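Local coordinates for nitroreductase family protein (PDB 4QLX) that reduces the carbon-carbon double bond of enone fatty acids such as 10-oxo-11-octadecenoate with FMN as cofactor, in a bacterial pathway that saturates polyunsaturated fatty acids, at residues K78-Y81 against P82-D85; V102-D105 against V106-V110; T117-R120 against L121-L125; V158-H162 against G163-N167. One frame throughout, in Å; residues are numbered along the deposited sequence.

Contact 1: residues K78-Y81 against P82-D85. With FMN (flavin mononucleotide), chain C.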
loop_
_atom_site.group_PDB
_atom_site.type_symbol
_atom_site.label_atom_id
_atom_site.label_comp_id
_atom_site.label_asym_id
_atom_site.label_seq_id
_atom_site.Cartn_x
_atom_site.Cartn_y
_atom_site.Cartn_z
ATOM N N LYS A 78 0.882 -24.793 -3.577
ATOM C CA LYS A 78 2.228 -25.372 -3.575
ATOM C C LYS A 78 3.227 -24.517 -4.351
ATOM O O LYS A 78 4.417 -24.512 -4.043
ATOM C CB LYS A 78 2.201 -26.810 -4.119
ATOM C CG LYS A 78 1.620 -26.995 -5.526
ATOM C CD LYS A 78 2.439 -28.051 -6.283
ATOM C CE LYS A 78 1.697 -28.663 -7.458
ATOM N NZ LYS A 78 0.613 -29.576 -6.998
ATOM N N PHE A 79 2.737 -23.767 -5.333
ATOM C CA PHE A 79 3.567 -22.808 -6.056
ATOM C C PHE A 79 4.332 -21.886 -5.094
ATOM O O PHE A 79 5.449 -21.464 -5.385
ATOM C CB PHE A 79 2.698 -21.979 -7.013
ATOM C CG PHE A 79 3.480 -21.060 -7.921
ATOM C CD1 PHE A 79 3.867 -19.796 -7.493
ATOM C CD2 PHE A 79 3.814 -21.458 -9.206
ATOM C CE1 PHE A 79 4.592 -18.955 -8.334
ATOM C CE2 PHE A 79 4.521 -20.625 -10.049
ATOM C CZ PHE A 79 4.911 -19.368 -9.618
ATOM N N ASN A 80 3.737 -21.593 -3.938
ATOM C CA ASN A 80 4.333 -20.660 -2.991
ATOM C C ASN A 80 5.071 -21.308 -1.828
ATOM O O ASN A 80 5.476 -20.629 -0.892
ATOM C CB ASN A 80 3.248 -19.721 -2.465
ATOM C CG ASN A 80 2.755 -18.791 -3.533
ATOM O OD1 ASN A 80 3.554 -18.230 -4.282
ATOM N ND2 ASN A 80 1.445 -18.630 -3.630
ATOM N N TYR A 81 5.282 -22.615 -1.893
ATOM C CA TYR A 81 6.043 -23.272 -0.834
ATOM C C TYR A 81 7.503 -22.776 -0.691
ATOM O O TYR A 81 8.003 -22.711 0.438
ATOM C CB TYR A 81 6.012 -24.786 -1.028
ATOM C CG TYR A 81 4.680 -25.411 -0.677
ATOM C CD1 TYR A 81 3.649 -24.648 -0.151
ATOM C CD2 TYR A 81 4.456 -26.773 -0.858
ATOM C CE1 TYR A 81 2.428 -25.216 0.174
ATOM C CE2 TYR A 81 3.232 -27.350 -0.535
ATOM C CZ TYR A 81 2.225 -26.563 -0.015
ATOM O OH TYR A 81 1.005 -27.117 0.318
ATOM N N PRO A 82 8.192 -22.409 -1.804
ATOM C CA PRO A 82 9.561 -21.885 -1.624
ATOM C C PRO A 82 9.675 -20.682 -0.676
ATOM O O PRO A 82 10.553 -20.638 0.192
ATOM C CB PRO A 82 9.957 -21.468 -3.042
ATOM C CG PRO A 82 9.228 -22.426 -3.912
ATOM C CD PRO A 82 7.908 -22.683 -3.227
ATOM N N GLN A 83 8.799 -19.702 -0.867
ATOM C CA GLN A 83 8.726 -18.555 0.027
ATOM C C GLN A 83 8.441 -18.977 1.464
ATOM O O GLN A 83 9.143 -18.571 2.376
ATOM C CB GLN A 83 7.649 -17.587 -0.443
ATOM C CG GLN A 83 7.854 -17.059 -1.835
ATOM C CD GLN A 83 6.984 -17.748 -2.863
ATOM O OE1 GLN A 83 7.096 -18.957 -3.090
ATOM N NE2 GLN A 83 6.108 -16.976 -3.499
ATOM N N VAL A 84 7.418 -19.800 1.665
ATOM C CA VAL A 84 7.054 -20.197 3.019
ATOM C C VAL A 84 8.167 -21.003 3.697
ATOM O O VAL A 84 8.564 -20.685 4.820
ATOM C CB VAL A 84 5.768 -21.011 3.041
ATOM C CG1 VAL A 84 5.487 -21.492 4.458
ATOM C CG2 VAL A 84 4.609 -20.176 2.514
ATOM N N ASP A 85 8.690 -22.020 3.010
ATOM C CA ASP A 85 9.790 -22.814 3.563
ATOM C C ASP A 85 11.028 -21.983 3.897
ATOM O O ASP A 85 11.590 -22.130 4.976
ATOM C CB ASP A 85 10.187 -23.941 2.601
ATOM C CG ASP A 85 9.137 -25.022 2.507
ATOM O OD1 ASP A 85 8.277 -25.108 3.412
ATOM O OD2 ASP A 85 9.172 -25.798 1.529
HETATM N N1 FMN C . 4.141 -13.899 -6.134
HETATM C C2 FMN C . 4.173 -15.275 -6.049
HETATM O O2 FMN C . 5.195 -15.890 -6.326
HETATM N N3 FMN C . 3.072 -15.987 -5.655
HETATM C C4 FMN C . 1.916 -15.314 -5.334
HETATM O O4 FMN C . 0.922 -15.938 -4.992
HETATM C C4A FMN C . 1.868 -13.933 -5.429
HETATM N N5 FMN C . 0.706 -13.278 -5.111
HETATM C C5A FMN C . 0.637 -11.907 -5.168
HETATM C C6 FMN C . -0.563 -11.313 -4.823
HETATM C C7 FMN C . -0.678 -9.935 -4.859
HETATM C C7M FMN C . -1.964 -9.274 -4.480
HETATM C C8 FMN C . 0.408 -9.170 -5.246
HETATM C C8M FMN C . 0.232 -7.687 -5.259
HETATM C C9 FMN C . 1.623 -9.772 -5.594
HETATM C C9A FMN C . 1.742 -11.163 -5.557
HETATM N N10 FMN C . 2.924 -11.834 -5.901
HETATM C C10 FMN C . 2.978 -13.215 -5.826
HETATM C "C1'" FMN C . 4.166 -11.100 -6.342
HETATM C "C2'" FMN C . 3.963 -10.562 -7.777
HETATM O "O2'" FMN C . 4.063 -11.603 -8.725
HETATM C "C3'" FMN C . 4.954 -9.454 -8.126
HETATM O "O3'" FMN C . 4.656 -8.328 -7.318
HETATM C "C4'" FMN C . 4.898 -8.993 -9.590
HETATM O "O4'" FMN C . 5.261 -10.013 -10.497
HETATM C "C5'" FMN C . 5.817 -7.791 -9.800
HETATM O "O5'" FMN C . 7.150 -8.103 -9.456
HETATM P P FMN C . 7.904 -7.268 -8.300
HETATM O O1P FMN C . 9.280 -7.880 -8.151
HETATM O O2P FMN C . 7.128 -7.374 -6.998
HETATM O O3P FMN C . 8.030 -5.811 -8.686
HETATM O O HOH W 1 7.651 -19.572 -5.829
#

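Contact 2: residues V102-D105 against V106-V110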
loop_
_atom_site.group_PDB
_atom_site.type_symbol
_atom_site.label_atom_id
_atom_site.label_comp_id
_atom_site.label_asym_id
_atom_site.label_seq_id
_atom_site.Cartn_x
_atom_site.Cartn_y
_atom_site.Cartn_z
ATOM N N VAL A 102 -16.322 -0.553 17.061
ATOM C CA VAL A 102 -15.839 0.440 18.025
ATOM C C VAL A 102 -15.845 1.869 17.476
ATOM O O VAL A 102 -15.330 2.777 18.124
ATOM C CB VAL A 102 -14.399 0.121 18.502
ATOM C CG1 VAL A 102 -14.382 -1.138 19.349
ATOM C CG2 VAL A 102 -13.473 -0.020 17.328
ATOM N N TYR A 103 -16.440 2.058 16.300
ATOM C CA TYR A 103 -16.404 3.339 15.591
ATOM C C TYR A 103 -16.761 4.512 16.506
ATOM O O TYR A 103 -15.971 5.442 16.670
ATOM C CB TYR A 103 -17.353 3.308 14.382
ATOM C CG TYR A 103 -17.208 4.487 13.428
ATOM C CD1 TYR A 103 -17.556 5.783 13.814
ATOM C CD2 TYR A 103 -16.754 4.302 12.142
ATOM C CE1 TYR A 103 -17.424 6.858 12.941
ATOM C CE2 TYR A 103 -16.622 5.363 11.266
ATOM C CZ TYR A 103 -16.956 6.638 11.670
ATOM O OH TYR A 103 -16.813 7.685 10.794
ATOM N N ARG A 104 -17.947 4.455 17.108
ATOM C CA ARG A 104 -18.454 5.577 17.899
ATOM C C ARG A 104 -17.557 5.915 19.092
ATOM O O ARG A 104 -17.338 7.085 19.395
ATOM C CB ARG A 104 -19.876 5.283 18.385
ATOM C CG ARG A 104 -20.489 6.420 19.204
ATOM C CD ARG A 104 -21.898 6.080 19.637
ATOM N NE ARG A 104 -22.739 5.690 18.509
ATOM C CZ ARG A 104 -23.389 6.553 17.734
ATOM N NH1 ARG A 104 -23.291 7.859 17.958
ATOM N NH2 ARG A 104 -24.136 6.112 16.730
ATOM N N ASP A 105 -17.038 4.890 19.763
ATOM C CA ASP A 105 -16.191 5.084 20.942
ATOM C C ASP A 105 -14.851 5.693 20.556
ATOM O O ASP A 105 -14.351 6.618 21.203
ATOM C CB ASP A 105 -15.958 3.755 21.665
ATOM C CG ASP A 105 -17.191 3.266 22.393
ATOM O OD1 ASP A 105 -17.994 4.115 22.836
ATOM O OD2 ASP A 105 -17.353 2.035 22.527
ATOM N N VAL A 106 -14.278 5.143 19.496
ATOM C CA VAL A 106 -13.009 5.596 18.949
ATOM C C VAL A 106 -13.000 7.079 18.538
ATOM O O VAL A 106 -12.079 7.825 18.896
ATOM C CB VAL A 106 -12.627 4.717 17.749
ATOM C CG1 VAL A 106 -11.920 5.509 16.680
ATOM C CG2 VAL A 106 -11.778 3.533 18.218
ATOM N N TRP A 107 -14.011 7.522 17.797
ATOM C CA TRP A 107 -14.025 8.917 17.384
ATOM C C TRP A 107 -14.491 9.828 18.539
ATOM O O TRP A 107 -14.153 11.012 18.579
ATOM C CB TRP A 107 -14.861 9.079 16.105
ATOM C CG TRP A 107 -14.028 8.613 14.946
ATOM C CD1 TRP A 107 -14.133 7.427 14.267
ATOM C CD2 TRP A 107 -12.898 9.293 14.392
ATOM N NE1 TRP A 107 -13.141 7.340 13.302
ATOM C CE2 TRP A 107 -12.370 8.475 13.365
ATOM C CE3 TRP A 107 -12.282 10.526 14.656
ATOM C CZ2 TRP A 107 -11.272 8.852 12.605
ATOM C CZ3 TRP A 107 -11.182 10.891 13.908
ATOM C CH2 TRP A 107 -10.692 10.062 12.889
ATOM N N ASN A 108 -15.204 9.266 19.512
ATOM C CA ASN A 108 -15.507 10.023 20.729
ATOM C C ASN A 108 -14.240 10.309 21.540
ATOM O O ASN A 108 -14.145 11.342 22.204
ATOM C CB ASN A 108 -16.523 9.285 21.605
ATOM C CG ASN A 108 -17.951 9.448 21.110
ATOM O OD1 ASN A 108 -18.278 10.420 20.432
ATOM N ND2 ASN A 108 -18.811 8.493 21.450
ATOM N N LYS A 109 -13.272 9.398 21.479
ATOM C CA LYS A 109 -12.042 9.549 22.251
ATOM C C LYS A 109 -11.247 10.726 21.693
ATOM O O LYS A 109 -10.651 11.494 22.450
ATOM C CB LYS A 109 -11.200 8.262 22.224
ATOM C CG LYS A 109 -10.038 8.288 21.233
ATOM C CD LYS A 109 -9.407 6.923 21.003
ATOM C CE LYS A 109 -8.729 6.895 19.625
ATOM N NZ LYS A 109 -9.575 7.394 18.520
ATOM N N VAL A 110 -11.255 10.874 20.367
ATOM C CA VAL A 110 -10.569 11.986 19.728
ATOM C C VAL A 110 -11.195 13.291 20.202
ATOM O O VAL A 110 -10.482 14.242 20.513
ATOM C CB VAL A 110 -10.617 11.890 18.180
ATOM C CG1 VAL A 110 -9.887 13.076 17.532
ATOM C CG2 VAL A 110 -9.987 10.574 17.727
#

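Contact 3: residues T117-R120 against L121-L125. With KTC (10-oxooctadecanoic acid), chain D.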
loop_
_atom_site.group_PDB
_atom_site.type_symbol
_atom_site.label_atom_id
_atom_site.label_comp_id
_atom_site.label_asym_id
_atom_site.label_seq_id
_atom_site.Cartn_x
_atom_site.Cartn_y
_atom_site.Cartn_z
ATOM N N THR A 117 -13.557 19.264 17.298
ATOM C CA THR A 117 -14.726 19.891 17.887
ATOM C C THR A 117 -15.922 18.955 17.923
ATOM O O THR A 117 -15.982 17.968 17.186
ATOM C CB THR A 117 -15.128 21.144 17.112
ATOM O OG1 THR A 117 -15.675 20.752 15.847
ATOM C CG2 THR A 117 -13.915 22.041 16.893
ATOM N N LYS A 118 -16.889 19.293 18.773
ATOM C CA LYS A 118 -18.140 18.552 18.866
ATOM C C LYS A 118 -18.821 18.512 17.513
ATOM O O LYS A 118 -19.355 17.486 17.095
ATOM C CB LYS A 118 -19.074 19.193 19.898
ATOM C CG LYS A 118 -20.389 18.461 20.076
ATOM C CD LYS A 118 -20.136 17.051 20.593
ATOM C CE LYS A 118 -21.439 16.335 20.905
ATOM N NZ LYS A 118 -21.173 15.047 21.602
ATOM N N GLU A 119 -18.793 19.644 16.825
ATOM C CA GLU A 119 -19.445 19.748 15.533
ATOM C C GLU A 119 -18.775 18.817 14.518
ATOM O O GLU A 119 -19.449 18.133 13.743
ATOM C CB GLU A 119 -19.412 21.191 15.044
ATOM C CG GLU A 119 -19.922 21.355 13.638
ATOM C CD GLU A 119 -19.170 22.424 12.883
ATOM O OE1 GLU A 119 -18.011 22.161 12.477
ATOM O OE2 GLU A 119 -19.734 23.528 12.707
ATOM N N ARG A 120 -17.448 18.784 14.551
ATOM C CA ARG A 120 -16.678 17.913 13.668
ATOM C C ARG A 120 -17.008 16.440 13.942
ATOM O O ARG A 120 -17.306 15.679 13.021
ATOM C CB ARG A 120 -15.179 18.187 13.841
ATOM C CG ARG A 120 -14.293 17.543 12.784
ATOM C CD ARG A 120 -14.843 17.814 11.384
ATOM N NE ARG A 120 -13.891 17.472 10.334
ATOM C CZ ARG A 120 -14.231 17.221 9.078
ATOM N NH1 ARG A 120 -15.509 17.262 8.719
ATOM N NH2 ARG A 120 -13.294 16.924 8.184
ATOM N N LEU A 121 -16.975 16.059 15.216
ATOM C CA LEU A 121 -17.356 14.716 15.639
ATOM C C LEU A 121 -18.727 14.306 15.111
ATOM O O LEU A 121 -18.924 13.175 14.657
ATOM C CB LEU A 121 -17.339 14.622 17.163
ATOM C CG LEU A 121 -17.855 13.298 17.722
ATOM C CD1 LEU A 121 -16.826 12.188 17.525
ATOM C CD2 LEU A 121 -18.257 13.415 19.192
ATOM N N ASP A 122 -19.680 15.229 15.173
ATOM C CA ASP A 122 -21.032 14.944 14.714
ATOM C C ASP A 122 -21.060 14.717 13.201
ATOM O O ASP A 122 -21.821 13.886 12.714
ATOM C CB ASP A 122 -21.986 16.078 15.107
ATOM C CG ASP A 122 -22.197 16.180 16.623
ATOM O OD1 ASP A 122 -21.838 15.221 17.352
ATOM O OD2 ASP A 122 -22.738 17.221 17.081
ATOM N N GLN A 123 -20.222 15.445 12.461
ATOM C CA GLN A 123 -20.121 15.239 11.017
ATOM C C GLN A 123 -19.581 13.827 10.733
ATOM O O GLN A 123 -20.130 13.091 9.903
ATOM C CB GLN A 123 -19.231 16.313 10.373
ATOM C CG GLN A 123 -19.789 17.759 10.531
ATOM C CD GLN A 123 -18.822 18.848 10.051
ATOM O OE1 GLN A 123 -17.688 18.558 9.655
ATOM N NE2 GLN A 123 -19.273 20.111 10.087
ATOM N N ILE A 124 -18.533 13.446 11.456
ATOM C CA ILE A 124 -17.876 12.154 11.241
ATOM C C ILE A 124 -18.799 10.981 11.583
ATOM O O ILE A 124 -18.929 10.038 10.795
ATOM C CB ILE A 124 -16.579 12.044 12.067
ATOM C CG1 ILE A 124 -15.623 13.188 11.717
ATOM C CG2 ILE A 124 -15.884 10.688 11.835
ATOM C CD1 ILE A 124 -14.424 13.276 12.642
ATOM N N LEU A 125 -19.447 11.048 12.744
ATOM C CA LEU A 125 -20.378 10.000 13.155
ATOM C C LEU A 125 -21.614 9.972 12.262
ATOM O O LEU A 125 -22.065 8.901 11.860
ATOM C CB LEU A 125 -20.803 10.182 14.618
ATOM C CG LEU A 125 -19.726 10.061 15.700
ATOM C CD1 LEU A 125 -20.249 10.540 17.049
ATOM C CD2 LEU A 125 -19.236 8.628 15.802
HETATM O O1 KTC D . -9.374 17.109 10.154
HETATM C C17 KTC D . -10.209 17.014 11.050
HETATM O O KTC D . -10.748 18.120 11.573
HETATM C C16 KTC D . -10.624 15.652 11.550
HETATM C C15 KTC D . -10.483 14.679 10.393
HETATM C C14 KTC D . -11.765 13.896 10.214
HETATM C C13 KTC D . -11.498 12.443 10.553
HETATM C C12 KTC D . -11.607 11.596 9.303
HETATM C C11 KTC D . -13.039 11.159 9.085
HETATM C C10 KTC D . -13.022 9.761 8.490
HETATM C C9 KTC D . -13.225 9.828 6.986
HETATM C C8 KTC D . -12.974 8.453 6.436
HETATM O O2 KTC D . -11.922 7.881 6.701
HETATM C C7 KTC D . -14.033 7.819 5.565
HETATM C C6 KTC D . -13.511 6.510 5.005
HETATM C C5 KTC D . -14.300 6.082 3.778
HETATM C C4 KTC D . -15.393 5.101 4.170
HETATM C C3 KTC D . -16.214 4.674 2.954
HETATM C C2 KTC D . -17.538 4.065 3.404
HETATM C C1 KTC D . -17.318 3.120 4.583
HETATM C C KTC D . -18.582 2.393 4.994
#

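Contact 4: residues V158-H162 against G163-N167. With FMN (flavin mononucleotide), chain C.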
loop_
_atom_site.group_PDB
_atom_site.type_symbol
_atom_site.label_atom_id
_atom_site.label_comp_id
_atom_site.label_asym_id
_atom_site.label_seq_id
_atom_site.Cartn_x
_atom_site.Cartn_y
_atom_site.Cartn_z
ATOM N N VAL A 158 8.926 -1.569 4.759
ATOM C CA VAL A 158 9.540 -1.664 6.075
ATOM C C VAL A 158 10.563 -2.795 6.077
ATOM O O VAL A 158 11.681 -2.629 6.573
ATOM C CB VAL A 158 8.488 -1.892 7.178
ATOM C CG1 VAL A 158 9.161 -2.276 8.479
ATOM C CG2 VAL A 158 7.662 -0.623 7.370
ATOM N N ALA A 159 10.189 -3.921 5.489
ATOM C CA ALA A 159 11.091 -5.073 5.406
ATOM C C ALA A 159 12.446 -4.660 4.828
ATOM O O ALA A 159 13.497 -4.967 5.406
ATOM C CB ALA A 159 10.454 -6.187 4.570
ATOM N N ARG A 160 12.411 -3.934 3.709
ATOM C CA ARG A 160 13.624 -3.466 3.039
ATOM C C ARG A 160 14.348 -2.392 3.847
ATOM O O ARG A 160 15.574 -2.391 3.921
ATOM C CB ARG A 160 13.297 -2.951 1.626
ATOM C CG ARG A 160 13.214 -4.080 0.599
ATOM C CD ARG A 160 12.954 -3.602 -0.838
ATOM N NE ARG A 160 13.882 -2.571 -1.310
ATOM C CZ ARG A 160 15.163 -2.774 -1.618
ATOM N NH1 ARG A 160 15.723 -3.979 -1.482
ATOM N NH2 ARG A 160 15.897 -1.753 -2.046
ATOM N N ALA A 161 13.594 -1.495 4.476
ATOM C CA ALA A 161 14.187 -0.491 5.345
ATOM C C ALA A 161 14.947 -1.116 6.512
ATOM O O ALA A 161 15.847 -0.486 7.075
ATOM C CB ALA A 161 13.108 0.460 5.871
ATOM N N HIS A 162 14.582 -2.347 6.875
ATOM C CA HIS A 162 15.310 -3.090 7.909
ATOM C C HIS A 162 16.462 -3.933 7.337
ATOM O O HIS A 162 17.134 -4.670 8.070
ATOM C CB HIS A 162 14.348 -3.976 8.696
ATOM C CG HIS A 162 13.540 -3.221 9.704
ATOM N ND1 HIS A 162 13.667 -3.422 11.062
ATOM C CD2 HIS A 162 12.608 -2.246 9.552
ATOM C CE1 HIS A 162 12.845 -2.609 11.703
ATOM N NE2 HIS A 162 12.189 -1.889 10.811
ATOM N N GLY A 163 16.698 -3.830 6.031
ATOM C CA GLY A 163 17.785 -4.579 5.427
ATOM C C GLY A 163 17.390 -5.958 4.926
ATOM O O GLY A 163 18.245 -6.733 4.508
ATOM N N TYR A 164 16.092 -6.257 4.955
ATOM C CA TYR A 164 15.581 -7.529 4.477
ATOM C C TYR A 164 14.981 -7.404 3.080
ATOM O O TYR A 164 15.210 -6.418 2.376
ATOM C CB TYR A 164 14.535 -8.079 5.456
ATOM C CG TYR A 164 15.123 -8.290 6.834
ATOM C CD1 TYR A 164 16.232 -9.112 7.011
ATOM C CD2 TYR A 164 14.584 -7.668 7.953
ATOM C CE1 TYR A 164 16.798 -9.301 8.256
ATOM C CE2 TYR A 164 15.142 -7.854 9.212
ATOM C CZ TYR A 164 16.248 -8.684 9.352
ATOM O OH TYR A 164 16.814 -8.888 10.590
ATOM N N ASP A 165 14.221 -8.416 2.693
ATOM C CA ASP A 165 13.444 -8.381 1.465
ATOM C C ASP A 165 12.211 -9.214 1.681
ATOM O O ASP A 165 12.057 -9.817 2.742
ATOM C CB ASP A 165 14.256 -8.888 0.273
ATOM C CG ASP A 165 15.113 -7.799 -0.328
ATOM O OD1 ASP A 165 14.540 -6.864 -0.948
ATOM O OD2 ASP A 165 16.349 -7.853 -0.160
ATOM N N ALA A 166 11.334 -9.262 0.681
ATOM C CA ALA A 166 9.995 -9.770 0.910
ATOM C C ALA A 166 9.212 -10.069 -0.359
ATOM O O ALA A 166 9.486 -9.531 -1.431
ATOM C CB ALA A 166 9.200 -8.745 1.785
ATOM N N ASN A 167 8.217 -10.932 -0.212
ATOM C CA ASN A 167 7.287 -11.226 -1.283
ATOM C C ASN A 167 5.877 -11.186 -0.736
ATOM O O ASN A 167 5.597 -11.795 0.301
ATOM C CB ASN A 167 7.579 -12.598 -1.908
ATOM C CG ASN A 167 6.465 -13.071 -2.838
ATOM O OD1 ASN A 167 5.854 -14.116 -2.618
ATOM N ND2 ASN A 167 6.194 -12.292 -3.879
HETATM N N1 FMN C . 4.141 -13.899 -6.134
HETATM C C2 FMN C . 4.173 -15.275 -6.049
HETATM O O2 FMN C . 5.195 -15.890 -6.326
HETATM N N3 FMN C . 3.072 -15.987 -5.655
HETATM C C4 FMN C . 1.916 -15.314 -5.334
HETATM O O4 FMN C . 0.922 -15.938 -4.992
HETATM C C4A FMN C . 1.868 -13.933 -5.429
HETATM N N5 FMN C . 0.706 -13.278 -5.111
HETATM C C5A FMN C . 0.637 -11.907 -5.168
HETATM C C6 FMN C . -0.563 -11.313 -4.823
HETATM C C7 FMN C . -0.678 -9.935 -4.859
HETATM C C7M FMN C . -1.964 -9.274 -4.480
HETATM C C8 FMN C . 0.408 -9.170 -5.246
HETATM C C8M FMN C . 0.232 -7.687 -5.259
HETATM C C9 FMN C . 1.623 -9.772 -5.594
HETATM C C9A FMN C . 1.742 -11.163 -5.557
HETATM N N10 FMN C . 2.924 -11.834 -5.901
HETATM C C10 FMN C . 2.978 -13.215 -5.826
HETATM C "C1'" FMN C . 4.166 -11.100 -6.342
HETATM C "C2'" FMN C . 3.963 -10.562 -7.777
HETATM O "O2'" FMN C . 4.063 -11.603 -8.725
HETATM C "C3'" FMN C . 4.954 -9.454 -8.126
HETATM O "O3'" FMN C . 4.656 -8.328 -7.318
HETATM C "C4'" FMN C . 4.898 -8.993 -9.590
HETATM O "O4'" FMN C . 5.261 -10.013 -10.497
HETATM C "C5'" FMN C . 5.817 -7.791 -9.800
HETATM O "O5'" FMN C . 7.150 -8.103 -9.456
HETATM P P FMN C . 7.904 -7.268 -8.300
HETATM O O1P FMN C . 9.280 -7.880 -8.151
HETATM O O2P FMN C . 7.128 -7.374 -6.998
HETATM O O3P FMN C . 8.030 -5.811 -8.686
#

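Contact 1: residues K78-Y81 against P82-D85
Asn80 and Gln83 meet through their amides beside the pyrimidine end of the flavin. The carbonyl OD1 of Asn80 takes two hydrogen bonds, one of 2.7 Å from FMN N3 and one of 3.0 Å from Gln83 NE2. The second is bent, 137° at the hydrogen, and its donor is tilted from the carbonyl plane; the two amide planes stand 75° apart. At the other tip of the same amide, Asn80 ND2 donates to FMN O4 over 3.1 Å, so both polar ends of one side chain read neighbouring positions of the flavin and fix which way round the Asn80 amide lies. Gln83 reaches back by a bend at chi2 (101°), which also carries its NE2 to within 3.2 Å of FMN O2. The ring of Phe79 adds an edge, with CE1 3.7 Å from FMN O2. In the nitroreductase fold these residues form one wall of the FMN pocket, at the junction where a 3-10 turn, 78-80, runs into helix 81-86, with Asn80 as its N-cap residue. A water bridges Phe79 O and Gln83 OE1, donating to both, and so occupies the carbonyl end of the Gln83 amide. Asn80 ND2 also donates to Gly171 O. Behind this layer the helix is started by Asp85 N bonding to Tyr81 O (2.8 Å), while the bond from Val84 N to Asn80 O is weak. Farther out, Tyr81 lays a ring face over Lys78 CA and turns its OH to Lys73 O, and Asp85 makes a salt bridge with Lys73.

Contact 2: residues V102-D105 against V106-V110
The opening turns of helix 103-112, which brings Trp107 to the fatty-acid pocket, are held together here by contacts between residues four apart. Tyr103 and Trp107 carry the buried side. Indole CD1 sits over one face of the phenol ring, displaced toward its rim and 3.6 Å from Tyr103 CE1, while the ring planes are inclined at 45°, an oblique pairing of aromatic groups. Tyr103 has CG anti to its own nitrogen (chi1 -169°), which turns one ring face to the indole CD1. The indole NE1 points on to Cys53 O, which would fix the rotation of the ring, and Trp107 touches the bound 10-oxooctadecanoic acid. On another flank Val102, just before the helix, brings CG2 to 4.0 Å from Val106 CG2. Their backbones join by the bond from Val106 N to Val102 O, 2.9 Å and nearly straight; Trp107 N to Tyr103 O follows at 3.1 Å. Arg104 and Asn108 run side by side in the same direction, with Asn108 ND2 3.5 Å from the aliphatic CG of Arg104. The amide nitrogen also lies close to Arg104 O, but at an angle too poor for a hydrogen bond; that carbonyl is bonded by Asn108 N instead. Lys109 curls back so that NZ donates to Val106 O (2.6 Å), approaching from above the carbonyl plane. Tyr103 packs on Ile124, Phe128 and Leu129 and Asn108 on Leu121, all of helix 118-133, while the tryptophan faces the loop of Cys53 and Asn54.

Contact 3: residues T117-R120 against L121-L125
Arg120 leaves the helix with CG anti to its nitrogen (chi1 -168°) and then bends at chi2 (48°), a course that takes its guanidinium over toward Gln123. Gln123 comes to meet it with a chain extended beyond CG, its carbonyl held out from the next turn. The result is a 2.7 Å hydrogen bond from Arg120 NH1 to Gln123 OE1. The donor lies nearly in line with the C=O, although the guanidinium and amide planes stand almost perpendicular, at 86°. The amide oxygen thus holds one corner of the guanidinium, while another edge atom, NE, turns to the carboxylate of the bound 10-oxooctadecanoic acid, a weak hydrogen bond of 3.4 Å to its O. A positive group so placed would probably help to stabilise the charge of that acid head. Ile124, one turn along from Arg120, lays CD1 3.7 Å from C14 of the ligand chain. Glu119 brings its carboxylate OE1 3.4 Å from Gln123 NE2, with the two planes nearly parallel, but the angle is too poor for a hydrogen bond. Lys118 NZ remains 4.3 Å from Asp122 OD1, beyond a salt bridge, and Lys118 makes a cation-pi contact with Tyr111. At the start of the segment Thr117 is the N-cap, with OG1 accepting from Arg120 N (2.9 Å). Phe79 of the second subunit packs on Arg120 and Ile124. These are the capped first two turns of helix 118-133, whose inner flank lines the fatty-acid pocket at the subunit interface.

Contact 4: residues V158-H162 against G163-N167
Gly163 and Tyr164 lie against the last turn of helix 137-161, and Arg160 and His162 face them from it. Gly163 N donates to Arg160 O over 2.8 Å, from above the carbonyl plane, and Tyr164 N reaches Ala159 O over 2.9 Å. The positive phi of Gly163 (90°) turns the chain out of the helix. Tyr164 then lays one ring face toward His162 O, with CD2 3.8 Å from His162 CB, while its OH is bonded to Glu38. The His162 ring is held through both nitrogens, NE2 by Glu45 and ND1 by Glu38. Arg160 bends at chi3 (53°) to place NH1 3.2 Å from Asp165 OD1, a salt bridge that meets the syn side of the carboxylate within the guanidinium plane. Its NE and NH2 donate to Val18 O and Asp17 O, so all three nitrogens are engaged. Ala159 CB also meets Ala166 CB at 4.0 Å. The two backbone bonds closing round a left-handed glycine are a Schellman motif, which here ends helix 137-161 and leads into strand 165-169, an outermost strand of this chain's sheet, which carries Asn167 to the FMN.

The four contacts fall into two groups on the chain. Contacts 1 and 4 lie with centres about 18 Å apart and share one FMN: they meet where Gln83 NE2 lies 3.0 Å from Asn167 OD1, a probable hydrogen bond. Contacts 2 and 3, about 11 Å between centres, lie on successive helices that pack together, with Tyr103 OH 3.2 Å from Ile124 O, and both line a bound fatty acid. The groups are remote within one chain, contacts 1 and 3 being about 48 Å apart between centres, yet the dimer brings them together: Phe79 of contact 1 touches a bound 10-oxooctadecanoic acid and meets Phe128 of the second subunit edge-to-face, so the FMN wall of one subunit adjoins the fatty-acid helices of the other.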